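Local coordinates for protein pectate lyase/Amb allergen (PDB 4HWV) that probably cleaves pectate by calcium-dependent beta-elimination, as a secreted lyase of polysaccharide lyase family 1, at residues 27-32 against 457-462. Sequence-based numbering, arbitrary orientation.
Sequences ASHGTP and SDFYDY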
loop_
_atom_site.group_PDB
_atom_site.type_symbol
_atom_site.label_atom_id
_atom_site.label_comp_id
_atom_site.label_asym_id
_atom_site.label_seq_id
_atom_site.Cartn_x
_atom_site.Cartn_y
_atom_site.Cartn_z
ATOM N N ALA A 27 29.972 -10.710 -8.364
ATOM C CA ALA A 27 29.416 -12.070 -8.426
ATOM C C ALA A 27 30.034 -12.905 -9.560
ATOM O O ALA A 27 29.917 -14.134 -9.566
ATOM C CB ALA A 27 27.905 -12.040 -8.575
ATOM N N SER A 28 30.656 -12.246 -10.536
ATOM C CA SER A 28 31.290 -12.953 -11.654
ATOM C C SER A 28 32.776 -13.221 -11.421
ATOM O O SER A 28 33.422 -13.869 -12.242
ATOM C CB SER A 28 31.085 -12.178 -12.952
ATOM O OG SER A 28 31.924 -11.031 -13.041
ATOM N N HIS A 29 33.326 -12.739 -10.309
ATOM C CA HIS A 29 34.755 -12.863 -10.067
ATOM C C HIS A 29 35.057 -14.184 -9.377
ATOM O O HIS A 29 34.294 -14.611 -8.533
ATOM C CB HIS A 29 35.217 -11.698 -9.193
ATOM C CG HIS A 29 36.680 -11.739 -8.895
ATOM N ND1 HIS A 29 37.635 -11.206 -9.739
ATOM C CD2 HIS A 29 37.359 -12.321 -7.877
ATOM C CE1 HIS A 29 38.835 -11.439 -9.236
ATOM N NE2 HIS A 29 38.696 -12.117 -8.110
ATOM N N GLY A 30 36.159 -14.835 -9.731
ATOM C CA GLY A 30 36.461 -16.143 -9.166
ATOM C C GLY A 30 35.592 -17.210 -9.805
ATOM O O GLY A 30 35.410 -17.219 -11.020
ATOM N N THR A 31 35.071 -18.133 -9.007
ATOM C CA THR A 31 34.142 -19.128 -9.534
ATOM C C THR A 31 32.822 -18.408 -9.858
ATOM O O THR A 31 32.140 -17.937 -8.968
ATOM C CB THR A 31 33.894 -20.265 -8.507
ATOM O OG1 THR A 31 35.144 -20.860 -8.136
ATOM C CG2 THR A 31 32.975 -21.333 -9.084
ATOM N N PRO A 32 32.465 -18.311 -11.140
ATOM C CA PRO A 32 31.336 -17.445 -11.504
ATOM C C PRO A 32 30.022 -17.942 -10.906
ATOM O O PRO A 32 29.830 -19.141 -10.721
ATOM C CB PRO A 32 31.316 -17.516 -13.035
ATOM C CG PRO A 32 32.672 -18.042 -13.425
ATOM C CD PRO A 32 33.051 -18.979 -12.313
ATOM N N SER A 457 37.680 -2.447 -12.299
ATOM C CA SER A 457 38.090 -3.012 -13.588
ATOM C C SER A 457 39.258 -4.004 -13.455
ATOM O O SER A 457 39.523 -4.774 -14.380
ATOM C CB SER A 457 38.427 -1.903 -14.591
ATOM O OG SER A 457 39.490 -1.108 -14.091
ATOM N N ASP A 458 39.964 -3.981 -12.327
ATOM C CA ASP A 458 40.986 -5.007 -12.085
ATOM C C ASP A 458 40.387 -6.383 -11.813
ATOM O O ASP A 458 41.084 -7.397 -11.905
ATOM C CB ASP A 458 41.888 -4.623 -10.913
ATOM C CG ASP A 458 42.884 -3.522 -11.259
ATOM O OD1 ASP A 458 43.144 -3.286 -12.458
ATOM O OD2 ASP A 458 43.430 -2.925 -10.312
ATOM N N PHE A 459 39.107 -6.423 -11.463
ATOM C CA PHE A 459 38.483 -7.658 -10.993
ATOM C C PHE A 459 37.392 -8.201 -11.908
ATOM O O PHE A 459 37.032 -9.382 -11.837
ATOM C CB PHE A 459 37.956 -7.437 -9.570
ATOM C CG PHE A 459 39.032 -7.016 -8.626
ATOM C CD1 PHE A 459 39.943 -7.944 -8.148
ATOM C CD2 PHE A 459 39.182 -5.698 -8.268
ATOM C CE1 PHE A 459 40.964 -7.557 -7.319
ATOM C CE2 PHE A 459 40.213 -5.322 -7.433
ATOM C CZ PHE A 459 41.080 -6.252 -6.966
ATOM N N TYR A 460 36.852 -7.335 -12.755
ATOM C CA TYR A 460 35.875 -7.739 -13.758
ATOM C C TYR A 460 35.806 -6.670 -14.838
ATOM O O TYR A 460 36.121 -5.508 -14.582
ATOM C CB TYR A 460 34.489 -8.004 -13.153
ATOM C CG TYR A 460 33.935 -6.941 -12.233
ATOM C CD1 TYR A 460 33.259 -5.825 -12.724
ATOM C CD2 TYR A 460 34.066 -7.080 -10.864
ATOM C CE1 TYR A 460 32.733 -4.865 -11.853
ATOM C CE2 TYR A 460 33.553 -6.161 -9.995
ATOM C CZ TYR A 460 32.880 -5.052 -10.490
ATOM O OH TYR A 460 32.337 -4.142 -9.612
ATOM N N ASP A 461 35.423 -7.077 -16.043
ATOM C CA ASP A 461 35.263 -6.135 -17.145
ATOM C C ASP A 461 33.860 -5.559 -17.115
ATOM O O ASP A 461 32.900 -6.268 -16.820
ATOM C CB ASP A 461 35.458 -6.854 -18.479
ATOM C CG ASP A 461 36.871 -7.329 -18.685
ATOM O OD1 ASP A 461 37.806 -6.620 -18.280
ATOM O OD2 ASP A 461 37.049 -8.406 -19.275
ATOM N N TYR A 462 33.725 -4.287 -17.459
ATOM C CA TYR A 462 32.406 -3.669 -17.572
ATOM C C TYR A 462 32.500 -2.434 -18.443
ATOM O O TYR A 462 33.551 -1.801 -18.520
ATOM C CB TYR A 462 31.843 -3.312 -16.181
ATOM C CG TYR A 462 32.634 -2.253 -15.442
ATOM C CD1 TYR A 462 33.811 -2.580 -14.760
ATOM C CD2 TYR A 462 32.226 -0.916 -15.444
ATOM C CE1 TYR A 462 34.542 -1.621 -14.094
ATOM C CE2 TYR A 462 32.964 0.051 -14.771
ATOM C CZ TYR A 462 34.127 -0.317 -14.104
ATOM O OH TYR A 462 34.884 0.597 -13.419
#
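His29, whose CG stands anti to its backbone N (chi1 -180°), reaches across to Phe459, where the first torsion sets CG beside the backbone N and brings the phenyl ring next to the imidazole. One residue thus offers two groups to the same histidine: its carbonyl and its ring. His29 ND1 donates to Phe459 O over 2.8 Å. The bond is nearly straight, 163° at the hydrogen, and arrives in the carbonyl plane on a lone pair, with the oxygen close to the imidazole plane. Held at this edge, the imidazole meets the phenyl ring in an offset edge-to-face pair, the edge of Phe459 turned toward the face of His29 with the planes at 73°. The closest ring atoms, His29 CE1 and Phe459 CD1, are 3.8 Å apart. In the right-handed parallel beta-helix of pectate lyases, both segments belong to loops lying over the outside of the coils, and the contact joins the loop before strand 44-47 to the loop between helices 438-445 and 470-477, away from the calcium site. Coil strands hold both sides: Thr291 takes the Ala27 amide, while Thr325 and His347 bond Tyr460 OH. One residue earlier in the chain, Ser28 OG comes loosely within 4.0 Å of Tyr460 CB; its hydrogen bond goes to Gly25 O. Trp26 extends the aromatic cluster, meeting the rings of both Phe459 and Tyr460.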